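Local coordinates for protein nucleoside phosphorylase, putative (PDB 3BJE) that acts as a homodimeric uridine phosphorylase, cleaving uridine with phosphate to give uracil and ribose 1-phosphate, at residues A[54-62]-A[335-343]; A[153-164]-A[311-322]. All coordinates share one frame; numbering follows the deposited sequence. Where two conformers were deposited one is given.

Overall arrangement
Both contacts are largely buried, and they meet along helix 329-348. Interaction 1 packs this helix against the short helix 54-59. Interaction 2 pairs strand 161-169 with strand 308-318 and adds the loop 153-160 before the first strand and the turn 319-322 after the second. Met-335 and Cys-338 touch Val-314, and Cys-338 also reaches Leu-161, so the helix of interaction 1 also packs on the strands of interaction 2. Their chemistry differs. Interaction 1 is apolar, with Lys-336 and Tyr-61 toward its more exposed side. Interaction 2 rests on backbone hydrogen bonds and a partly exposed charged end. Interaction 1 contributes Arg-54, which binds the sugar phosphate; interaction 2 contributes Val-316 and Ser-317 to the uracil pocket.

Interaction 1 of 2, residues A[54-62]-A[335-343]; sequences RVDVISGYF and MKRCIKIIL. With R1P (1-O-phosphono-alpha-D-ribofuranose), chain C.
Ile-339 is the buried centre of this contact, with three side chains of 54-62 packed on its branches. Its CD1 lies 3.7 Å from CG1 of Val-57. Its CG1 meets CG1 of Ile-58, and its CG2 approaches CD1 of Tyr-61 at 3.7 Å. Further along the helix, Leu-343 spreads its two methyls: CD1 sits 3.6 Å from CB of Tyr-61, while CD2 comes to the ring edge of Phe-62. The axes of the two helical segments cross at -63° and come no closer than 10.6 Å, so side chains fill the gap. In the nucleoside phosphorylase fold this joins the C-terminal helix 329-348 to the short helix after strand 45-49. The side chains of Arg-54 and Ile-58 also touch Val-49 of that strand. At the Arg-54 and Met-335 end the contact reaches the active site. Arg-54 starts with CG anti to its own N (chi1 -163°) and bends at chi3, which carries the guanidinium to the ribose phosphate. NH1 binds O2P of R1P at 3.0 Å and NH2 binds O3P at 2.8 Å, both nearly straight. CE of Met-335 lies over one face of the guanidinium, 3.9 Å above its plane. Arg-145, Thr-148 and Gly-50 also bind R1P, as do His-34 and Arg-74 of the second subunit. On the solvent side, exposed Lys-336 lays its aliphatic CG 3.3 Å from OH of Tyr-61. The contact is looser at Lys-340, whose end leads away from 54-62.

Interaction 2 of 2, residues A[153-164]-A[311-322]; sequences AESVPPLALAVT and AACVVVSKRVGE. With URA (uracil), chain D.
Lys-318 bends at chi2, chi3 and chi4 (the last -81°), and this turns its end toward the carbonyls of the loop 153-158. NZ then donates to O of Val-156 at 2.7 Å, tilted 28° from the carbonyl plane. A weak bond runs to O of Glu-154. The same NZ forms a salt bridge with OE1 of Glu-322 at 2.7 Å, on the syn side of the carboxylate. The bend of Glu-322 at chi2 lays its carboxylate against Pro-158, with OE2 3.5 Å from CD of the ring. Beyond this cluster the chains pair as antiparallel strands. N of Ala-162 donates to O of Cys-313, and N of Cys-313 to O of Ala-162, each at 2.9 Å, making a hydrogen-bonded pair. Leu-161 with Val-314 and Val-163 with Ala-312 are non-hydrogen-bonded pairs. N of Thr-164 donates to O of Ala-311 in an almost straight bond. The type II turn 157-160 adds two more bonds, from N of Leu-159 to O of Val-315 and from N of Val-315 to O of Ala-160. On the face carrying Leu-161, Ala-312 and Val-314, CD1 of Leu-161 lies 3.7 Å from CB of Ala-312, and this face packs on helix 329-348. The strand 308-318 runs on into the uracil pocket. CG2 of Val-316 lies 3.8 Å from C6 of uracil, and Gln-254 and Arg-256 hydrogen-bond the base. The ammonium of Lys-318 is thus shared between carbonyl oxygens and a carboxylate, which should favour its charged form and tie the loop 153-158 to the end of the strand.

Interaction 1 of 2, residues A[54-62]-A[335-343]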
loop_
_atom_site.group_PDB
_atom_site.type_symbol
_atom_site.label_atom_id
_atom_site.label_comp_id
_atom_site.label_asym_id
_atom_site.label_seq_id
_atom_site.Cartn_x
_atom_site.Cartn_y
_atom_site.Cartn_z
ATOM N N ARG A 54 0.501 12.369 -11.814
ATOM C CA ARG A 54 -0.752 12.666 -12.525
ATOM C C ARG A 54 -1.478 13.898 -11.963
ATOM O O ARG A 54 -2.408 14.417 -12.584
ATOM C CB ARG A 54 -1.683 11.446 -12.493
ATOM C CG ARG A 54 -2.815 11.483 -13.540
ATOM C CD ARG A 54 -3.599 10.156 -13.641
ATOM N NE ARG A 54 -2.703 9.009 -13.800
ATOM C CZ ARG A 54 -2.759 7.876 -13.099
ATOM N NH1 ARG A 54 -3.701 7.658 -12.186
ATOM N NH2 ARG A 54 -1.848 6.938 -13.320
ATOM N N VAL A 55 -1.066 14.360 -10.786
ATOM C CA VAL A 55 -1.712 15.487 -10.131
ATOM C C VAL A 55 -1.557 16.751 -10.985
ATOM O O VAL A 55 -2.519 17.480 -11.209
ATOM C CB VAL A 55 -1.143 15.725 -8.712
ATOM C CG1 VAL A 55 -1.571 17.078 -8.161
ATOM C CG2 VAL A 55 -1.588 14.598 -7.760
ATOM N N ASP A 56 -0.350 16.995 -11.473
ATOM C CA ASP A 56 -0.111 18.186 -12.299
ATOM C C ASP A 56 -0.793 18.126 -13.654
ATOM O O ASP A 56 -1.210 19.158 -14.191
ATOM C CB ASP A 56 1.383 18.413 -12.480
ATOM C CG ASP A 56 2.038 18.940 -11.223
ATOM O OD1 ASP A 56 1.307 19.307 -10.282
ATOM O OD2 ASP A 56 3.274 19.006 -11.183
ATOM N N VAL A 57 -0.928 16.924 -14.201
ATOM C CA VAL A 57 -1.615 16.749 -15.467
ATOM C C VAL A 57 -3.089 17.133 -15.296
ATOM O O VAL A 57 -3.657 17.875 -16.109
ATOM C CB VAL A 57 -1.491 15.301 -16.015
ATOM C CG1 VAL A 57 -2.042 15.244 -17.434
ATOM C CG2 VAL A 57 -0.039 14.814 -15.968
ATOM N N ILE A 58 -3.701 16.649 -14.222
ATOM C CA ILE A 58 -5.098 16.933 -13.938
ATOM C C ILE A 58 -5.318 18.409 -13.587
ATOM O O ILE A 58 -6.245 19.032 -14.082
ATOM C CB ILE A 58 -5.643 16.024 -12.817
ATOM C CG1 ILE A 58 -5.710 14.592 -13.338
ATOM C CG2 ILE A 58 -7.022 16.483 -12.366
ATOM C CD1 ILE A 58 -6.106 13.564 -12.281
ATOM N N SER A 59 -4.473 18.977 -12.746
ATOM C CA SER A 59 -4.720 20.354 -12.289
ATOM C C SER A 59 -4.577 21.339 -13.435
ATOM O O SER A 59 -5.137 22.435 -13.383
ATOM C CB SER A 59 -3.814 20.747 -11.125
ATOM O OG SER A 59 -2.471 20.847 -11.524
ATOM N N GLY A 60 -3.848 20.942 -14.474
ATOM C CA GLY A 60 -3.732 21.750 -15.686
ATOM C C GLY A 60 -5.058 21.951 -16.399
ATOM O O GLY A 60 -5.201 22.879 -17.185
ATOM N N TYR A 61 -6.026 21.078 -16.127
ATOM C CA TYR A 61 -7.372 21.185 -16.699
ATOM C C TYR A 61 -8.318 22.021 -15.842
ATOM O O TYR A 61 -9.429 22.315 -16.265
ATOM C CB TYR A 61 -7.987 19.790 -16.911
ATOM C CG TYR A 61 -7.337 19.022 -18.031
ATOM C CD1 TYR A 61 -6.221 18.241 -17.799
ATOM C CD2 TYR A 61 -7.833 19.090 -19.330
ATOM C CE1 TYR A 61 -5.605 17.538 -18.821
ATOM C CE2 TYR A 61 -7.227 18.386 -20.371
ATOM C CZ TYR A 61 -6.112 17.609 -20.106
ATOM O OH TYR A 61 -5.501 16.914 -21.129
ATOM N N PHE A 62 -7.896 22.396 -14.631
ATOM C CA PHE A 62 -8.699 23.285 -13.810
ATOM C C PHE A 62 -8.793 24.648 -14.479
ATOM O O PHE A 62 -7.936 25.027 -15.281
ATOM C CB PHE A 62 -8.104 23.456 -12.404
ATOM C CG PHE A 62 -8.112 22.192 -11.547
ATOM C CD1 PHE A 62 -8.773 21.036 -11.943
ATOM C CD2 PHE A 62 -7.480 22.201 -10.306
ATOM C CE1 PHE A 62 -8.764 19.903 -11.137
ATOM C CE2 PHE A 62 -7.484 21.079 -9.500
ATOM C CZ PHE A 62 -8.131 19.936 -9.910
ATOM N N MET A 335 -5.277 9.109 -21.425
ATOM C CA MET A 335 -5.436 9.713 -20.108
ATOM C C MET A 335 -5.946 11.148 -20.228
ATOM O O MET A 335 -6.760 11.570 -19.420
ATOM C CB MET A 335 -4.125 9.655 -19.314
ATOM C CG MET A 335 -4.270 9.987 -17.834
ATOM S SD MET A 335 -5.463 8.952 -16.941
ATOM C CE MET A 335 -4.595 7.377 -16.842
ATOM N N LYS A 336 -5.513 11.885 -21.257
ATOM C CA LYS A 336 -6.013 13.245 -21.463
ATOM C C LYS A 336 -7.529 13.249 -21.708
ATOM O O LYS A 336 -8.245 14.062 -21.133
ATOM C CB LYS A 336 -5.255 13.949 -22.597
ATOM C CG LYS A 336 -3.821 14.281 -22.210
ATOM C CD LYS A 336 -3.083 15.092 -23.256
ATOM C CE LYS A 336 -1.557 14.930 -23.104
ATOM N NZ LYS A 336 -1.075 15.075 -21.692
ATOM N N ARG A 337 -8.020 12.312 -22.514
ATOM C CA ARG A 337 -9.466 12.209 -22.761
ATOM C C ARG A 337 -10.201 11.858 -21.479
ATOM O O ARG A 337 -11.255 12.399 -21.185
ATOM C CB ARG A 337 -9.778 11.139 -23.809
ATOM C CG ARG A 337 -9.239 11.444 -25.191
ATOM C CD ARG A 337 -9.776 10.441 -26.200
ATOM N NE ARG A 337 -9.160 9.125 -26.040
ATOM C CZ ARG A 337 -8.044 8.732 -26.651
ATOM N NH1 ARG A 337 -7.387 9.525 -27.495
ATOM N NH2 ARG A 337 -7.582 7.511 -26.426
ATOM N N CYS A 338 -9.639 10.928 -20.717
ATOM C CA CYS A 338 -10.320 10.404 -19.548
ATOM C C CYS A 338 -10.323 11.410 -18.403
ATOM O O CYS A 338 -11.260 11.423 -17.606
ATOM C CB CYS A 338 -9.694 9.082 -19.117
ATOM S SG CYS A 338 -10.004 7.786 -20.343
ATOM N N ILE A 339 -9.275 12.229 -18.313
ATOM C CA ILE A 339 -9.243 13.293 -17.307
ATOM C C ILE A 339 -10.435 14.220 -17.517
ATOM O O ILE A 339 -11.154 14.534 -16.573
ATOM C CB ILE A 339 -7.934 14.098 -17.321
ATOM C CG1 ILE A 339 -6.777 13.244 -16.794
ATOM C CG2 ILE A 339 -8.061 15.379 -16.458
ATOM C CD1 ILE A 339 -5.406 13.812 -17.115
ATOM N N LYS A 340 -10.648 14.653 -18.758
ATOM C CA LYS A 340 -11.763 15.544 -19.050
ATOM C C LYS A 340 -13.098 14.871 -18.749
ATOM O O LYS A 340 -13.992 15.473 -18.164
ATOM C CB LYS A 340 -11.743 16.001 -20.512
ATOM C CG LYS A 340 -12.752 17.091 -20.771
ATOM C CD LYS A 340 -12.716 17.581 -22.210
ATOM C CE LYS A 340 -13.777 18.657 -22.449
ATOM N NZ LYS A 340 -15.134 18.191 -22.048
ATOM N N ILE A 341 -13.229 13.619 -19.159
ATOM C CA ILE A 341 -14.438 12.849 -18.891
ATOM C C ILE A 341 -14.729 12.775 -17.381
ATOM O O ILE A 341 -15.876 12.944 -16.962
ATOM C CB ILE A 341 -14.322 11.418 -19.492
ATOM C CG1 ILE A 341 -14.497 11.472 -21.012
ATOM C CG2 ILE A 341 -15.318 10.458 -18.851
ATOM C CD1 ILE A 341 -14.003 10.234 -21.740
ATOM N N ILE A 342 -13.704 12.487 -16.582
ATOM C CA ILE A 342 -13.895 12.363 -15.129
ATOM C C ILE A 342 -14.191 13.711 -14.456
ATOM O O ILE A 342 -14.999 13.770 -13.531
ATOM C CB ILE A 342 -12.706 11.643 -14.452
ATOM C CG1 ILE A 342 -12.631 10.196 -14.947
ATOM C CG2 ILE A 342 -12.859 11.664 -12.930
ATOM C CD1 ILE A 342 -13.878 9.399 -14.632
ATOM N N LEU A 343 -13.559 14.789 -14.919
ATOM C CA LEU A 343 -13.877 16.123 -14.394
ATOM C C LEU A 343 -15.334 16.457 -14.697
ATOM O O LEU A 343 -16.069 16.960 -13.832
ATOM C CB LEU A 343 -12.927 17.177 -14.962
ATOM C CG LEU A 343 -11.528 17.188 -14.320
ATOM C CD1 LEU A 343 -10.508 17.977 -15.153
ATOM C CD2 LEU A 343 -11.575 17.724 -12.888
HETATM C C5 R1P C . 0.353 -0.075 -10.012
HETATM O O5 R1P C . 1.210 0.123 -11.146
HETATM C C4 R1P C . -0.516 1.147 -9.780
HETATM O O4 R1P C . -1.187 1.555 -10.985
HETATM C C1 R1P C . -2.608 1.534 -10.805
HETATM C C2 R1P C . -2.807 0.542 -9.646
HETATM O O2 R1P C . -4.094 0.560 -8.986
HETATM C C3 R1P C . -1.608 0.883 -8.757
HETATM O O3 R1P C . -1.815 2.080 -7.988
HETATM O O1 R1P C . -3.193 2.862 -10.590
HETATM P P R1P C . -2.484 4.311 -10.695
HETATM O O1P R1P C . -1.480 4.194 -9.539
HETATM O O2P R1P C . -3.616 5.289 -10.429
HETATM O O3P R1P C . -1.804 4.452 -12.019
#

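Interaction 2 of 2, residues A[153-164]-A[311-322]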
loop_
_atom_site.group_PDB
_atom_site.type_symbol
_atom_site.label_atom_id
_atom_site.label_comp_id
_atom_site.label_asym_id
_atom_site.label_seq_id
_atom_site.Cartn_x
_atom_site.Cartn_y
_atom_site.Cartn_z
ATOM N N ALA A 153 -10.456 -9.568 -19.206
ATOM C CA ALA A 153 -11.569 -9.780 -20.138
ATOM C C ALA A 153 -11.102 -9.700 -21.583
ATOM O O ALA A 153 -10.532 -8.691 -21.996
ATOM C CB ALA A 153 -12.626 -8.727 -19.907
ATOM N N GLU A 154 -11.363 -10.746 -22.364
ATOM C CA GLU A 154 -10.918 -10.752 -23.760
ATOM C C GLU A 154 -11.555 -9.615 -24.546
ATOM O O GLU A 154 -10.897 -8.991 -25.368
ATOM C CB GLU A 154 -11.191 -12.110 -24.435
ATOM C CG GLU A 154 -11.081 -12.130 -25.975
ATOM C CD GLU A 154 -9.832 -11.441 -26.546
ATOM O OE1 GLU A 154 -8.881 -11.134 -25.784
ATOM O OE2 GLU A 154 -9.815 -11.202 -27.779
ATOM N N SER A 155 -12.817 -9.328 -24.271
ATOM C CA SER A 155 -13.547 -8.313 -25.024
ATOM C C SER A 155 -13.013 -6.884 -24.792
ATOM O O SER A 155 -13.111 -6.037 -25.675
ATOM C CB SER A 155 -15.036 -8.374 -24.664
ATOM O OG SER A 155 -15.244 -8.092 -23.289
ATOM N N VAL A 156 -12.442 -6.619 -23.622
ATOM C CA VAL A 156 -12.094 -5.253 -23.249
ATOM C C VAL A 156 -10.853 -4.756 -24.005
ATOM O O VAL A 156 -9.770 -5.304 -23.838
ATOM C CB VAL A 156 -11.879 -5.140 -21.731
ATOM C CG1 VAL A 156 -11.411 -3.738 -21.353
ATOM C CG2 VAL A 156 -13.167 -5.501 -20.976
ATOM N N PRO A 157 -11.004 -3.702 -24.837
ATOM C CA PRO A 157 -9.858 -3.233 -25.634
ATOM C C PRO A 157 -8.734 -2.572 -24.818
ATOM O O PRO A 157 -8.999 -2.008 -23.761
ATOM C CB PRO A 157 -10.472 -2.176 -26.565
ATOM C CG PRO A 157 -11.948 -2.298 -26.425
ATOM C CD PRO A 157 -12.212 -2.896 -25.090
ATOM N N PRO A 158 -7.493 -2.606 -25.339
ATOM C CA PRO A 158 -6.380 -1.846 -24.783
ATOM C C PRO A 158 -6.744 -0.364 -24.684
ATOM O O PRO A 158 -7.324 0.192 -25.619
ATOM C CB PRO A 158 -5.265 -2.034 -25.819
ATOM C CG PRO A 158 -5.594 -3.282 -26.517
ATOM C CD PRO A 158 -7.089 -3.365 -26.537
ATOM N N LEU A 159 -6.431 0.249 -23.550
ATOM C CA LEU A 159 -6.645 1.678 -23.333
ATOM C C LEU A 159 -8.117 2.102 -23.265
ATOM O O LEU A 159 -8.408 3.299 -23.270
ATOM C CB LEU A 159 -5.882 2.518 -24.379
ATOM C CG LEU A 159 -4.372 2.263 -24.418
ATOM C CD1 LEU A 159 -3.730 3.036 -25.555
ATOM C CD2 LEU A 159 -3.725 2.619 -23.074
ATOM N N ALA A 160 -9.039 1.142 -23.190
ATOM C CA ALA A 160 -10.419 1.448 -22.812
ATOM C C ALA A 160 -10.463 1.952 -21.365
ATOM O O ALA A 160 -9.544 1.695 -20.565
ATOM C CB ALA A 160 -11.302 0.226 -22.953
ATOM N N LEU A 161 -11.532 2.684 -21.059
ATOM C CA LEU A 161 -11.792 3.152 -19.697
ATOM C C LEU A 161 -12.722 2.159 -19.036
ATOM O O LEU A 161 -13.874 2.014 -19.422
ATOM C CB LEU A 161 -12.400 4.555 -19.693
ATOM C CG LEU A 161 -12.537 5.232 -18.314
ATOM C CD1 LEU A 161 -11.174 5.426 -17.619
ATOM C CD2 LEU A 161 -13.286 6.572 -18.439
ATOM N N ALA A 162 -12.214 1.447 -18.032
ATOM C CA ALA A 162 -13.012 0.457 -17.329
ATOM C C ALA A 162 -13.636 1.115 -16.091
ATOM O O ALA A 162 -12.936 1.525 -15.143
ATOM C CB ALA A 162 -12.157 -0.727 -16.941
ATOM N N VAL A 163 -14.964 1.213 -16.120
ATOM C CA VAL A 163 -15.731 1.920 -15.110
ATOM C C VAL A 163 -16.266 0.897 -14.119
ATOM O O VAL A 163 -16.867 -0.093 -14.520
ATOM C CB VAL A 163 -16.900 2.683 -15.775
ATOM C CG1 VAL A 163 -17.701 3.478 -14.739
ATOM C CG2 VAL A 163 -16.368 3.587 -16.857
ATOM N N THR A 164 -16.027 1.136 -12.830
ATOM C CA THR A 164 -16.424 0.208 -11.780
ATOM C C THR A 164 -17.909 0.303 -11.468
ATOM O O THR A 164 -18.423 1.416 -11.289
ATOM C CB THR A 164 -15.664 0.517 -10.470
ATOM O OG1 THR A 164 -14.257 0.356 -10.696
ATOM C CG2 THR A 164 -16.121 -0.406 -9.319
ATOM N N ALA A 311 -14.912 4.672 -9.483
ATOM C CA ALA A 311 -13.588 4.550 -10.081
ATOM C C ALA A 311 -13.709 4.271 -11.566
ATOM O O ALA A 311 -14.680 3.651 -12.026
ATOM C CB ALA A 311 -12.805 3.406 -9.396
ATOM N N ALA A 312 -12.719 4.738 -12.312
ATOM C CA ALA A 312 -12.608 4.438 -13.728
ATOM C C ALA A 312 -11.125 4.376 -14.007
ATOM O O ALA A 312 -10.393 5.256 -13.586
ATOM C CB ALA A 312 -13.272 5.518 -14.587
ATOM N N CYS A 313 -10.677 3.340 -14.712
ATOM C CA CYS A 313 -9.250 3.141 -14.912
ATOM C C CYS A 313 -8.937 2.801 -16.350
ATOM O O CYS A 313 -9.629 1.997 -16.943
ATOM C CB CYS A 313 -8.747 2.004 -14.028
ATOM S SG CYS A 313 -8.976 2.248 -12.249
ATOM N N VAL A 314 -7.872 3.396 -16.881
ATOM C CA VAL A 314 -7.416 3.117 -18.222
ATOM C C VAL A 314 -6.724 1.746 -18.254
ATOM O O VAL A 314 -5.841 1.473 -17.442
ATOM C CB VAL A 314 -6.445 4.241 -18.722
ATOM C CG1 VAL A 314 -5.908 3.953 -20.125
ATOM C CG2 VAL A 314 -7.136 5.609 -18.699
ATOM N N VAL A 315 -7.104 0.911 -19.223
ATOM C CA VAL A 315 -6.542 -0.441 -19.328
ATOM C C VAL A 315 -5.163 -0.355 -19.969
ATOM O O VAL A 315 -5.047 -0.122 -21.168
ATOM C CB VAL A 315 -7.476 -1.387 -20.118
ATOM C CG1 VAL A 315 -6.861 -2.800 -20.304
ATOM C CG2 VAL A 315 -8.822 -1.489 -19.428
ATOM N N VAL A 316 -4.116 -0.514 -19.161
ATOM C CA VAL A 316 -2.734 -0.444 -19.644
ATOM C C VAL A 316 -2.055 -1.811 -19.748
ATOM O O VAL A 316 -0.944 -1.917 -20.264
ATOM C CB VAL A 316 -1.873 0.475 -18.767
ATOM C CG1 VAL A 316 -2.453 1.893 -18.733
ATOM C CG2 VAL A 316 -1.753 -0.091 -17.344
ATOM N N SER A 317 -2.722 -2.852 -19.264
ATOM C CA SER A 317 -2.191 -4.200 -19.365
ATOM C C SER A 317 -3.304 -5.142 -19.764
ATOM O O SER A 317 -4.328 -5.238 -19.094
ATOM C CB SER A 317 -1.589 -4.647 -18.038
ATOM O OG SER A 317 -1.178 -6.003 -18.114
ATOM N N LYS A 318 -3.118 -5.817 -20.890
ATOM C CA LYS A 318 -4.050 -6.843 -21.307
ATOM C C LYS A 318 -3.365 -8.125 -20.939
ATOM O O LYS A 318 -2.290 -8.446 -21.444
ATOM C CB LYS A 318 -4.353 -6.785 -22.804
ATOM C CG LYS A 318 -5.437 -5.773 -23.196
ATOM C CD LYS A 318 -6.817 -6.029 -22.556
ATOM C CE LYS A 318 -7.455 -7.373 -22.914
ATOM N NZ LYS A 318 -8.134 -7.376 -24.236
ATOM N N ARG A 319 -3.991 -8.829 -20.010
ATOM C CA ARG A 319 -3.429 -10.019 -19.430
ATOM C C ARG A 319 -3.863 -11.236 -20.263
ATOM O O ARG A 319 -3.329 -12.326 -20.095
ATOM C CB ARG A 319 -3.890 -10.114 -17.965
ATOM C CG ARG A 319 -3.539 -8.865 -17.082
ATOM C CD ARG A 319 -2.072 -8.847 -16.629
ATOM N NE ARG A 319 -1.607 -10.129 -16.078
ATOM C CZ ARG A 319 -1.786 -10.544 -14.820
ATOM N NH1 ARG A 319 -2.412 -9.774 -13.934
ATOM N NH2 ARG A 319 -1.328 -11.737 -14.446
ATOM N N VAL A 320 -4.832 -11.032 -21.159
ATOM C CA VAL A 320 -5.256 -12.038 -22.142
ATOM C C VAL A 320 -5.207 -11.415 -23.543
ATOM O O VAL A 320 -5.082 -10.198 -23.676
ATOM C CB VAL A 320 -6.702 -12.528 -21.877
ATOM C CG1 VAL A 320 -6.869 -12.996 -20.432
ATOM C CG2 VAL A 320 -7.711 -11.433 -22.219
ATOM N N GLY A 321 -5.308 -12.245 -24.581
ATOM C CA GLY A 321 -5.418 -11.754 -25.959
ATOM C C GLY A 321 -4.199 -11.001 -26.474
ATOM O O GLY A 321 -3.325 -11.585 -27.114
ATOM N N GLU A 322 -4.147 -9.698 -26.208
ATOM C CA GLU A 322 -2.995 -8.882 -26.606
ATOM C C GLU A 322 -1.749 -9.299 -25.828
ATOM O O GLU A 322 -0.651 -9.350 -26.386
ATOM C CB GLU A 322 -3.261 -7.384 -26.397
ATOM C CG GLU A 322 -4.218 -6.753 -27.418
ATOM C CD GLU A 322 -5.697 -6.943 -27.082
ATOM O OE1 GLU A 322 -6.014 -7.446 -25.978
ATOM O OE2 GLU A 322 -6.548 -6.585 -27.930
HETATM N N1 URA D . -2.261 -1.626 -12.538
HETATM C C2 URA D . -2.464 -2.781 -11.866
HETATM O O2 URA D . -2.669 -2.793 -10.611
HETATM N N3 URA D . -2.431 -3.934 -12.516
HETATM C C4 URA D . -2.193 -3.984 -13.841
HETATM O O4 URA D . -2.180 -5.096 -14.396
HETATM C C5 URA D . -1.969 -2.817 -14.544
HETATM C C6 URA D . -2.008 -1.622 -13.850
HETATM O O HOH W 1 -17.416 3.930 -10.887
#